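Local coordinates for protein macrophomate synthase intermolecular Diels-Alderase (Macrophoma commelinae, PDB 1IZC) that is a TIM-barrel enzyme of the HpcH/HpaI aldolase/citrate lyase family that assembles as six chains and holds magnesium and pyruvic acid, at residues T153-P156 against G157-D160; P165-P168 against Y169-A172; I85-A88 against Q89-E93; S19-L22 against T23-G26; E134-K137 against E138-G142. The protein carries 1 engineered substitution. One frame throughout, in Å; residues are numbered along the deposited sequence.

Interaction 1. Residues T153-P156 against G157-D160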
loop_
_atom_site.group_PDB
_atom_site.type_symbol
_atom_site.label_atom_id
_atom_site.label_comp_id
_atom_site.label_asym_id
_atom_site.label_seq_id
_atom_site.Cartn_x
_atom_site.Cartn_y
_atom_site.Cartn_z
ATOM N N THR A 153 14.629 13.429 9.347
ATOM C CA THR A 153 15.236 13.490 8.016
ATOM C C THR A 153 16.717 13.149 7.993
ATOM O O THR A 153 17.278 12.851 6.937
ATOM C CB THR A 153 15.084 14.888 7.407
ATOM O OG1 THR A 153 15.705 15.850 8.273
ATOM C CG2 THR A 153 13.609 15.238 7.236
ATOM N N PHE A 154 17.349 13.196 9.157
ATOM C CA PHE A 154 18.776 12.919 9.245
ATOM C C PHE A 154 19.102 12.213 10.548
ATOM O O PHE A 154 18.216 11.911 11.340
ATOM C CB PHE A 154 19.559 14.227 9.168
ATOM C CG PHE A 154 19.339 15.133 10.354
ATOM C CD1 PHE A 154 18.089 15.695 10.594
ATOM C CD2 PHE A 154 20.369 15.385 11.254
ATOM C CE1 PHE A 154 17.868 16.494 11.715
ATOM C CE2 PHE A 154 20.158 16.186 12.381
ATOM C CZ PHE A 154 18.902 16.741 12.609
ATOM N N SER A 155 20.383 11.949 10.763
ATOM C CA SER A 155 20.826 11.286 11.978
ATOM C C SER A 155 22.095 11.987 12.437
ATOM O O SER A 155 23.137 11.884 11.797
ATOM C CB SER A 155 21.113 9.809 11.709
ATOM O OG SER A 155 21.441 9.153 12.918
ATOM N N PRO A 156 22.017 12.724 13.551
ATOM C CA PRO A 156 23.167 13.454 14.095
ATOM C C PRO A 156 24.434 12.614 14.229
ATOM O O PRO A 156 24.408 11.549 14.853
ATOM C CB PRO A 156 22.649 13.940 15.454
ATOM C CG PRO A 156 21.207 14.183 15.172
ATOM C CD PRO A 156 20.821 12.941 14.382
ATOM N N GLY A 157 25.522 13.103 13.629
ATOM C CA GLY A 157 26.819 12.442 13.676
ATOM C C GLY A 157 26.976 11.191 12.831
ATOM O O GLY A 157 28.043 10.565 12.820
ATOM N N ILE A 158 25.920 10.851 12.098
ATOM C CA ILE A 158 25.879 9.644 11.282
ATOM C C ILE A 158 25.516 9.936 9.832
ATOM O O ILE A 158 26.203 9.494 8.913
ATOM C CB ILE A 158 24.861 8.660 11.912
ATOM C CG1 ILE A 158 25.405 8.184 13.260
ATOM C CG2 ILE A 158 24.554 7.501 10.960
ATOM C CD1 ILE A 158 24.400 7.442 14.105
ATOM N N ALA A 159 24.426 10.668 9.637
ATOM C CA ALA A 159 23.980 11.052 8.304
ATOM C C ALA A 159 23.506 12.491 8.422
ATOM O O ALA A 159 22.325 12.742 8.637
ATOM C CB ALA A 159 22.830 10.141 7.838
ATOM N N ASP A 160 24.445 13.429 8.310
ATOM C CA ASP A 160 24.140 14.851 8.428
ATOM C C ASP A 160 25.080 15.730 7.614
ATOM O O ASP A 160 25.248 16.914 7.909
ATOM C CB ASP A 160 24.187 15.285 9.906
ATOM C CG ASP A 160 25.558 15.042 10.565
ATOM O OD1 ASP A 160 26.526 14.686 9.859
ATOM O OD2 ASP A 160 25.668 15.234 11.806
#

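Interaction 2. Residues P165-P168 against Y169-A172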
loop_
_atom_site.group_PDB
_atom_site.type_symbol
_atom_site.label_atom_id
_atom_site.label_comp_id
_atom_site.label_asym_id
_atom_site.label_seq_id
_atom_site.Cartn_x
_atom_site.Cartn_y
_atom_site.Cartn_z
ATOM N N PRO A 165 29.673 24.949 5.659
ATOM C CA PRO A 165 30.458 24.835 6.897
ATOM C C PRO A 165 29.585 24.839 8.145
ATOM O O PRO A 165 28.588 25.560 8.205
ATOM C CB PRO A 165 31.362 26.076 6.864
ATOM C CG PRO A 165 31.374 26.496 5.432
ATOM C CD PRO A 165 29.975 26.208 4.958
ATOM N N ASN A 166 29.976 24.043 9.138
ATOM C CA ASN A 166 29.258 23.954 10.408
ATOM C C ASN A 166 27.757 24.024 10.205
ATOM O O ASN A 166 27.072 24.843 10.820
ATOM C CB ASN A 166 29.695 25.092 11.335
ATOM C CG ASN A 166 31.201 25.202 11.444
ATOM O OD1 ASN A 166 31.873 24.279 11.915
ATOM N ND2 ASN A 166 31.743 26.333 11.002
ATOM N N ASP A 167 27.249 23.144 9.349
ATOM C CA ASP A 167 25.828 23.113 9.038
ATOM C C ASP A 167 25.295 21.695 9.263
ATOM O O ASP A 167 24.734 21.085 8.352
ATOM C CB ASP A 167 25.652 23.545 7.577
ATOM C CG ASP A 167 24.202 23.726 7.180
ATOM O OD1 ASP A 167 23.438 24.312 7.968
ATOM O OD2 ASP A 167 23.838 23.289 6.064
ATOM N N PRO A 168 25.455 21.164 10.494
ATOM C CA PRO A 168 25.027 19.820 10.919
ATOM C C PRO A 168 23.534 19.541 10.774
ATOM O O PRO A 168 23.103 18.383 10.760
ATOM C CB PRO A 168 25.458 19.764 12.390
ATOM C CG PRO A 168 26.562 20.752 12.478
ATOM C CD PRO A 168 26.044 21.885 11.635
ATOM N N TYR A 169 22.742 20.598 10.674
ATOM C CA TYR A 169 21.309 20.437 10.549
ATOM C C TYR A 169 20.798 20.792 9.165
ATOM O O TYR A 169 19.597 20.765 8.900
ATOM C CB TYR A 169 20.640 21.258 11.637
ATOM C CG TYR A 169 21.190 20.843 12.981
ATOM C CD1 TYR A 169 22.328 21.458 13.513
ATOM C CD2 TYR A 169 20.653 19.749 13.658
ATOM C CE1 TYR A 169 22.926 20.983 14.687
ATOM C CE2 TYR A 169 21.241 19.262 14.826
ATOM C CZ TYR A 169 22.377 19.881 15.334
ATOM O OH TYR A 169 22.975 19.379 16.472
ATOM N N ASN A 170 21.738 21.116 8.286
ATOM C CA ASN A 170 21.428 21.458 6.909
ATOM C C ASN A 170 20.454 22.620 6.764
ATOM O O ASN A 170 19.688 22.706 5.810
ATOM C CB ASN A 170 20.926 20.198 6.177
ATOM C CG ASN A 170 22.072 19.400 5.558
ATOM O OD1 ASN A 170 22.569 19.758 4.499
ATOM N ND2 ASN A 170 22.508 18.329 6.233
ATOM N N VAL A 171 20.490 23.528 7.729
ATOM C CA VAL A 171 19.645 24.706 7.664
ATOM C C VAL A 171 20.133 25.599 6.522
ATOM O O VAL A 171 19.334 26.215 5.826
ATOM C CB VAL A 171 19.701 25.493 8.996
ATOM C CG1 VAL A 171 19.201 26.916 8.791
ATOM C CG2 VAL A 171 18.848 24.786 10.035
ATOM N N ALA A 172 21.447 25.668 6.328
ATOM C CA ALA A 172 22.007 26.495 5.262
ATOM C C ALA A 172 21.648 25.881 3.913
ATOM O O ALA A 172 21.302 26.581 2.958
ATOM C CB ALA A 172 23.537 26.592 5.408
HETATM O O HOH W 1 22.747 23.525 10.320
HETATM O O HOH W 2 21.295 17.480 8.699
#

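Interaction 3. Residues I85-A88 against Q89-E93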
loop_
_atom_site.group_PDB
_atom_site.type_symbol
_atom_site.label_atom_id
_atom_site.label_comp_id
_atom_site.label_asym_id
_atom_site.label_seq_id
_atom_site.Cartn_x
_atom_site.Cartn_y
_atom_site.Cartn_z
ATOM N N ILE A 85 10.039 11.674 -4.303
ATOM C CA ILE A 85 11.057 12.721 -4.288
ATOM C C ILE A 85 12.432 12.081 -4.055
ATOM O O ILE A 85 13.400 12.396 -4.759
ATOM C CB ILE A 85 10.735 13.777 -3.216
ATOM C CG1 ILE A 85 9.444 14.511 -3.622
ATOM C CG2 ILE A 85 11.899 14.788 -3.098
ATOM C CD1 ILE A 85 8.879 15.449 -2.534
ATOM N N HIS A 86 12.513 11.171 -3.087
ATOM C CA HIS A 86 13.767 10.463 -2.819
ATOM C C HIS A 86 14.193 9.705 -4.079
ATOM O O HIS A 86 15.346 9.753 -4.477
ATOM C CB HIS A 86 13.608 9.422 -1.711
ATOM C CG HIS A 86 13.725 9.973 -0.325
ATOM N ND1 HIS A 86 13.630 9.176 0.794
ATOM C CD2 HIS A 86 13.946 11.233 0.123
ATOM C CE1 HIS A 86 13.790 9.921 1.875
ATOM N NE2 HIS A 86 13.985 11.173 1.494
ATOM N N ALA A 87 13.264 8.981 -4.692
ATOM C CA ALA A 87 13.632 8.211 -5.889
ATOM C C ALA A 87 14.155 9.085 -7.033
ATOM O O ALA A 87 15.124 8.715 -7.714
ATOM C CB ALA A 87 12.446 7.374 -6.368
ATOM N N ALA A 88 13.525 10.233 -7.262
ATOM C CA ALA A 88 13.986 11.120 -8.338
ATOM C C ALA A 88 15.445 11.520 -8.141
ATOM O O ALA A 88 16.247 11.484 -9.078
ATOM C CB ALA A 88 13.116 12.383 -8.403
ATOM N N GLN A 89 15.793 11.921 -6.927
ATOM C CA GLN A 89 17.154 12.336 -6.681
ATOM C C GLN A 89 18.149 11.188 -6.582
ATOM O O GLN A 89 19.261 11.304 -7.071
ATOM C CB GLN A 89 17.223 13.219 -5.424
ATOM C CG GLN A 89 16.570 14.582 -5.642
ATOM C CD GLN A 89 17.190 15.695 -4.798
ATOM O OE1 GLN A 89 17.747 16.665 -5.331
ATOM N NE2 GLN A 89 17.085 15.568 -3.486
ATOM N N HIS A 90 17.752 10.069 -5.984
ATOM C CA HIS A 90 18.691 8.952 -5.839
ATOM C C HIS A 90 18.908 8.165 -7.129
ATOM O O HIS A 90 20.042 7.820 -7.447
ATOM C CB HIS A 90 18.223 8.002 -4.718
ATOM C CG HIS A 90 18.317 8.592 -3.339
ATOM N ND1 HIS A 90 19.371 8.331 -2.486
ATOM C CD2 HIS A 90 17.508 9.460 -2.681
ATOM C CE1 HIS A 90 19.206 9.016 -1.365
ATOM N NE2 HIS A 90 18.086 9.706 -1.461
ATOM N N HIS A 91 17.840 7.890 -7.879
ATOM C CA HIS A 91 17.980 7.134 -9.121
ATOM C C HIS A 91 18.583 7.924 -10.295
ATOM O O HIS A 91 18.893 7.354 -11.351
ATOM C CB HIS A 91 16.638 6.496 -9.491
ATOM C CG HIS A 91 16.322 5.270 -8.685
ATOM N ND1 HIS A 91 16.185 5.284 -7.310
ATOM C CD2 HIS A 91 16.161 3.979 -9.062
ATOM C CE1 HIS A 91 15.954 4.054 -6.878
ATOM N NE2 HIS A 91 15.938 3.243 -7.922
ATOM N N SER A 92 18.752 9.233 -10.114
ATOM C CA SER A 92 19.413 10.067 -11.125
ATOM C C SER A 92 20.787 10.430 -10.536
ATOM O O SER A 92 21.560 11.182 -11.142
ATOM C CB SER A 92 18.645 11.369 -11.371
ATOM O OG SER A 92 18.655 12.171 -10.202
ATOM N N GLU A 93 21.068 9.878 -9.357
ATOM C CA GLU A 93 22.298 10.127 -8.589
ATOM C C GLU A 93 22.581 11.614 -8.448
ATOM O O GLU A 93 23.715 12.068 -8.586
ATOM C CB GLU A 93 23.510 9.392 -9.190
ATOM C CG GLU A 93 23.329 7.872 -9.123
ATOM C CD GLU A 93 24.630 7.094 -9.242
ATOM O OE1 GLU A 93 25.528 7.324 -8.408
ATOM O OE2 GLU A 93 24.741 6.252 -10.159
#

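Interaction 4. Residues S19-L22 against T23-G26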
loop_
_atom_site.group_PDB
_atom_site.type_symbol
_atom_site.label_atom_id
_atom_site.label_comp_id
_atom_site.label_asym_id
_atom_site.label_seq_id
_atom_site.Cartn_x
_atom_site.Cartn_y
_atom_site.Cartn_z
ATOM N N SER A 19 23.370 17.983 -3.378
ATOM C CA SER A 19 23.813 18.309 -2.022
ATOM C C SER A 19 24.749 17.201 -1.541
ATOM O O SER A 19 24.989 16.234 -2.265
ATOM C CB SER A 19 22.615 18.409 -1.079
ATOM O OG SER A 19 23.014 18.937 0.169
ATOM N N ALA A 20 25.271 17.333 -0.324
ATOM C CA ALA A 20 26.177 16.321 0.216
ATOM C C ALA A 20 25.446 14.987 0.346
ATOM O O ALA A 20 26.050 13.932 0.198
ATOM C CB ALA A 20 26.716 16.757 1.576
ATOM N N MET A 21 24.154 15.046 0.656
ATOM C CA MET A 21 23.338 13.835 0.779
ATOM C C MET A 21 22.129 13.986 -0.128
ATOM O O MET A 21 21.503 15.049 -0.177
ATOM C CB MET A 21 22.897 13.623 2.225
ATOM C CG MET A 21 24.079 13.517 3.197
ATOM S SD MET A 21 23.599 12.862 4.791
ATOM C CE MET A 21 22.370 14.043 5.282
ATOM N N LEU A 22 21.779 12.913 -0.827
ATOM C CA LEU A 22 20.677 12.978 -1.780
ATOM C C LEU A 22 19.280 13.031 -1.175
ATOM O O LEU A 22 18.288 13.095 -1.900
ATOM C CB LEU A 22 20.804 11.830 -2.787
ATOM C CG LEU A 22 22.100 11.882 -3.613
ATOM C CD1 LEU A 22 22.150 10.666 -4.525
ATOM C CD2 LEU A 22 22.175 13.167 -4.435
ATOM N N THR A 23 19.222 13.014 0.153
ATOM C CA THR A 23 17.975 13.142 0.900
ATOM C C THR A 23 17.699 14.630 1.119
ATOM O O THR A 23 16.672 15.007 1.691
ATOM C CB THR A 23 18.073 12.469 2.274
ATOM O OG1 THR A 23 19.317 12.832 2.885
ATOM C CG2 THR A 23 17.992 10.953 2.137
ATOM N N TYR A 24 18.629 15.467 0.665
ATOM C CA TYR A 24 18.491 16.921 0.784
ATOM C C TYR A 24 18.390 17.549 -0.598
ATOM O O TYR A 24 18.889 16.997 -1.581
ATOM C CB TYR A 24 19.659 17.517 1.577
ATOM C CG TYR A 24 19.431 17.387 3.055
ATOM C CD1 TYR A 24 19.833 16.251 3.751
ATOM C CD2 TYR A 24 18.714 18.362 3.747
ATOM C CE1 TYR A 24 19.523 16.088 5.104
ATOM C CE2 TYR A 24 18.397 18.208 5.094
ATOM C CZ TYR A 24 18.806 17.069 5.769
ATOM O OH TYR A 24 18.511 16.919 7.116
ATOM N N PRO A 25 17.748 18.726 -0.696
ATOM C CA PRO A 25 17.612 19.362 -2.008
ATOM C C PRO A 25 18.889 19.787 -2.697
ATOM O O PRO A 25 19.810 20.302 -2.062
ATOM C CB PRO A 25 16.717 20.566 -1.723
ATOM C CG PRO A 25 17.184 20.991 -0.359
ATOM C CD PRO A 25 17.284 19.627 0.374
ATOM N N GLY A 26 18.931 19.555 -4.004
ATOM C CA GLY A 26 20.062 19.986 -4.798
ATOM C C GLY A 26 19.921 21.492 -4.954
ATOM O O GLY A 26 18.872 22.063 -4.626
HETATM O O HOH W 3 20.897 16.483 -3.559
#

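Interaction 5. Residues E134-K137 against E138-G142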
loop_
_atom_site.group_PDB
_atom_site.type_symbol
_atom_site.label_atom_id
_atom_site.label_comp_id
_atom_site.label_asym_id
_atom_site.label_seq_id
_atom_site.Cartn_x
_atom_site.Cartn_y
_atom_site.Cartn_z
ATOM N N GLU A 134 3.156 33.808 2.726
ATOM C CA GLU A 134 2.735 32.756 3.643
ATOM C C GLU A 134 3.579 31.524 3.338
ATOM O O GLU A 134 3.933 30.761 4.242
ATOM C CB GLU A 134 1.246 32.446 3.483
ATOM C CG GLU A 134 0.355 33.490 4.135
ATOM C CD GLU A 134 0.708 33.721 5.605
ATOM O OE1 GLU A 134 0.641 32.758 6.405
ATOM O OE2 GLU A 134 1.060 34.867 5.957
ATOM N N PHE A 135 3.916 31.328 2.063
ATOM C CA PHE A 135 4.755 30.189 1.704
ATOM C C PHE A 135 6.189 30.440 2.144
ATOM O O PHE A 135 6.887 29.525 2.568
ATOM C CB PHE A 135 4.718 29.895 0.193
ATOM C CG PHE A 135 3.616 28.950 -0.200
ATOM C CD1 PHE A 135 2.314 29.416 -0.392
ATOM C CD2 PHE A 135 3.861 27.584 -0.291
ATOM C CE1 PHE A 135 1.269 28.529 -0.659
ATOM C CE2 PHE A 135 2.819 26.685 -0.561
ATOM C CZ PHE A 135 1.529 27.154 -0.741
ATOM N N VAL A 136 6.645 31.681 2.047
ATOM C CA VAL A 136 8.002 31.955 2.495
ATOM C C VAL A 136 8.118 31.566 3.973
ATOM O O VAL A 136 9.094 30.927 4.382
ATOM C CB VAL A 136 8.353 33.436 2.305
ATOM C CG1 VAL A 136 9.735 33.742 2.897
ATOM C CG2 VAL A 136 8.332 33.768 0.829
ATOM N N LYS A 137 7.115 31.919 4.773
ATOM C CA LYS A 137 7.150 31.591 6.200
ATOM C C LYS A 137 7.280 30.095 6.462
ATOM O O LYS A 137 8.022 29.678 7.352
ATOM C CB LYS A 137 5.888 32.100 6.916
ATOM C CG LYS A 137 5.734 33.614 6.960
ATOM C CD LYS A 137 4.396 33.983 7.600
ATOM C CE LYS A 137 4.121 35.484 7.522
ATOM N NZ LYS A 137 2.716 35.793 7.940
ATOM N N GLU A 138 6.564 29.286 5.686
ATOM C CA GLU A 138 6.592 27.840 5.887
ATOM C C GLU A 138 7.737 27.104 5.199
ATOM O O GLU A 138 8.073 25.977 5.579
ATOM C CB GLU A 138 5.269 27.226 5.417
ATOM C CG GLU A 138 4.042 27.681 6.198
ATOM C CD GLU A 138 4.164 27.387 7.682
ATOM O OE1 GLU A 138 4.561 26.253 8.034
ATOM O OE2 GLU A 138 3.861 28.285 8.496
ATOM N N MET A 139 8.336 27.737 4.199
ATOM C CA MET A 139 9.400 27.109 3.418
ATOM C C MET A 139 10.823 27.296 3.894
ATOM O O MET A 139 11.711 26.501 3.574
ATOM C CB MET A 139 9.326 27.598 1.977
ATOM C CG MET A 139 8.194 26.996 1.170
ATOM S SD MET A 139 8.093 27.665 -0.499
ATOM C CE MET A 139 9.698 27.091 -1.189
ATOM N N TYR A 140 11.055 28.353 4.652
ATOM C CA TYR A 140 12.406 28.633 5.088
ATOM C C TYR A 140 12.520 28.755 6.587
ATOM O O TYR A 140 11.591 29.209 7.257
ATOM C CB TYR A 140 12.906 29.924 4.421
ATOM C CG TYR A 140 12.890 29.869 2.904
ATOM C CD1 TYR A 140 11.781 30.310 2.179
ATOM C CD2 TYR A 140 13.973 29.343 2.199
ATOM C CE1 TYR A 140 11.749 30.227 0.782
ATOM C CE2 TYR A 140 13.951 29.249 0.806
ATOM C CZ TYR A 140 12.838 29.693 0.103
ATOM O OH TYR A 140 12.830 29.587 -1.275
ATOM N N TYR A 141 13.668 28.335 7.105
ATOM C CA TYR A 141 13.935 28.423 8.534
ATOM C C TYR A 141 14.246 29.863 8.913
ATOM O O TYR A 141 14.596 30.677 8.062
ATOM C CB TYR A 141 15.155 27.573 8.891
ATOM C CG TYR A 141 14.976 26.108 8.606
ATOM C CD1 TYR A 141 14.104 25.340 9.366
ATOM C CD2 TYR A 141 15.691 25.487 7.585
ATOM C CE1 TYR A 141 13.945 23.982 9.123
ATOM C CE2 TYR A 141 15.539 24.130 7.333
ATOM C CZ TYR A 141 14.671 23.389 8.104
ATOM O OH TYR A 141 14.547 22.046 7.871
ATOM N N GLY A 142 14.102 30.173 10.193
ATOM C CA GLY A 142 14.443 31.506 10.649
ATOM C C GLY A 142 15.914 31.698 10.324
ATOM O O GLY A 142 16.674 30.726 10.285
#

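Interaction 1. Residues T153-P156 against G157-D160
S155 faces both I158 and A159 across a tight turn of the chain, which makes this a classic beta bulge on a single antiparallel, hydrogen-bonded bridge. The backbone supplies the evidence. S155 N donates to A159 O over 3.0 Å and nearly straight (177°), although it approaches that oxygen from outside the plane of the carbonyl group. In the other direction S155 O is gripped twice. A159 N reaches it at 2.8 Å within the carbonyl plane, while I158 N comes in at 3.0 Å and is tilted from that plane. P156 and G157 carry the chain round the corner, and the positive phi of G157 is one that glycine adopts easily.

On one flank the CD1 methyl of I158 lies 3.6 Å from S155 OG. That hydroxyl finds its hydrogen-bond partner in S281 OG of the second subunit, from which W278 NE1 also bonds to F154 O. On the other flank F154 CB sits 3.2 Å from A159 O, and the F154 ring slants across D160, its plane 23° from that of the carboxylate.

The side chain of D160 can be followed outward. Its CB is 4.1 Å from F154 CD2 and close to S155 O. A chi1 of 59° sets CG between the backbone N and carbonyl carbon of D160, folding the carboxylate back over the turn. At the tip OD2 lies beside the backbone of P156 and accepts G157 N at 2.8 Å, from above the carboxylate plane.

Interaction 2. Residues P165-P168 against Y169-A172
D167 and A172 meet at the start of helix 171-177, a local contact in which a type I beta turn (D167 to N170) delivers the chain into the first helical turn. The turn is closed by N170 N, which donates to D167 O at 3.0 Å. The side chain of D167 then reaches past it: with CG anti to the backbone N (chi1 -173°), OD1 accepts A172 N at 2.9 Å, nearly straight (172°) and on the syn side of the carboxylate. N170 holds the N-cap position, yet its own side chain makes no capping bond, and its OD1 is bonded to T173 OG1. D167 thus takes up an amide of the first turn, while its OD2 is held by S162 OG. The helix start probably favours the charged carboxylate.

Two waters brace the turn. The first gives a hydrogen to D167 OD1 at 2.6 Å and accepts one from Y169 N at 2.9 Å. The second joins P168 O to N170 ND2. On the flank that meets the second subunit, where P168 and Y169 both pack on its N221, P168 CB rests 3.6 Å from Y169 CE1, and P168 O lies over one face of the same ring.

In the fold, this turn ends the long loop that follows helix 129-139; V171 packs on Y141 just beyond that helix, and helix 171-177 leads on into strand 179-184.

Interaction 3. Residues I85-A88 against Q89-E93
Q89 N bonds to I85 O (3.3 Å, 167°) and H91 N to A87 O (2.8 Å), the regular four-residue pattern of the last turns of helix 78-91, before E93 N returns to H90 O at 3.0 Å and the positive phi of E93 ends the helix in a Schellman motif.

One turn apart on the same flank, H86 and H90 form an offset edge-to-face pair. Their centroids are 5.7 Å apart and their planes stand at 67°, with the edge of H90 toward the face of H86. Both side chains leave the helix with CG anti to the carbonyl carbon, but their second torsions differ, which turns the rings against each other.

S92 works differently. Its OG lies between the backbone N and carbonyl carbon (chi1 65°), turned back along the helix, and donates to A88 O at 2.7 Å in the carbonyl plane. The same hydroxyl is bonded to S96 N, so it ties the final turn to the chain leading into strand 97-101. Q89 keeps CG 4.0 Å from I85 O, but its extended chain carries the amide away, where NE2 bonds to Y24 O.

Chemically, the histidine flank is part of a subunit interface: H90 and H91 stack on H91 and H90 of the third subunit, and H86 ND1 is bonded to K57 NZ of that same subunit, which is consistent with an ND1 that carries no proton.

Interaction 4. Residues S19-L22 against T23-G26
M21 and Y24 are the two ends of a type I beta turn in the loop that precedes helix 28-37, with L22 and T23 at its corners. Direct backbone bonding comes first: Y24 N donates to M21 O at 3.0 Å with an N-H...O angle of 153°, the bond that closes the turn.

Water-mediated bonding closes the wider part of the loop. A single water accepts from S19 N at 2.9 Å and gives a hydrogen to Y24 O, also at 2.9 Å. It therefore bridges the two arms of the loop that the turn brings together, where the CA atoms of S19 and G26 are 5.0 Å apart.

Apolar contact is made by M21 and Y24, whose side chains lie alongside each other and point the same way. A bend at the end of M21 (chi3 -58°) swings its methyl CE to 3.5 Å from Y24 CE1 on an oblique approach, so the methyl and not the sulfur does the touching. Van der Waals contacts between carbon and oxygen lie nearer the backbone: T23 OG1 is 3.7 Å from M21 CB, and S19 CB rests 3.5 Å from P25 O. The tyrosine tip is fixed from another loop, its OH being hydrogen-bonded to T153 OG1.

In the fold, this loop lies along the end of one barrel helix and touches another. L22 and T23 pack on H90 of helix 78-91, P25 O bonds to H177 ND1 at the end of helix 171-177, and the chain then enters helix 28-37.

Interaction 5. Residues E134-K137 against E138-G142
E134 O receives E138 N at 3.3 Å, a weak bond that begins the last turn of helix 129-139. The carboxylate of E134 turns to K137, whose chain, extended beyond CG, brings NZ to 2.7 Å from OE2, on the syn side, in a salt bridge. E138 has R146 as its own salt-bridge partner. Each of the two carboxylates thus has its own cation, which may ease the repulsion between E134 and E138, whose charged oxygens are not in contact.

F135 follows. Its carbonyl takes M139 N at 2.8 Å, with the donor nearly along the C=O axis (165°). Here the side chains meet too, through the sulfur of M139 rather than its methyl: SD is 4.1 Å from F135 CB and lies at the edge of the phenyl ring, near its plane.

At V136 one oxygen serves several neighbours. V136 O accepts Y140 N at 3.2 Å and, weakly, M139 N at 3.3 Å. Y140 CD1 also comes to 3.5 Å from this oxygen, which sits in the ring plane at its edge. Beside this, V136 CG1 is 4.1 Å from Y140 CD1, the two side chains slanting across each other. The tyrosine ring is secured at its far end by OH bonded to V178 O.

K137 closes the segment, its backbone bonded to R146. Y140 is where the chain leaves helical geometry. With V136, M139 and Y140 on I180 of strand 179-184, and F135 and M139 on L110 of helix 107-116, this is the packing of an outer helix against strand and neighbouring helix in a beta/alpha barrel.

Y24 ties three of the contacts together. Its OH is 3.2 Å from T153 OG1, joining interaction 4 to interaction 1, while its CE2 lies 3.4 Å from N170 CB of interaction 2. Interactions 1 and 2 also touch directly, F154 CZ being 3.6 Å from Y169 CD2. Interaction 3 attaches through Q89 NE2, 3.0 Å from Y24 O. Interaction 5 meets interaction 2 more lightly, at Y141 CD2 and V171 CG1, 4.0 Å apart. The side chains of F154 and Y169 are each about 10 Å from a bound pyruvic acid and that of E138 about 12 Å, so interactions 1, 2 and 5 lie near a bound pyruvic acid without lining its pocket; in each site magnesium is held by E185 and D211.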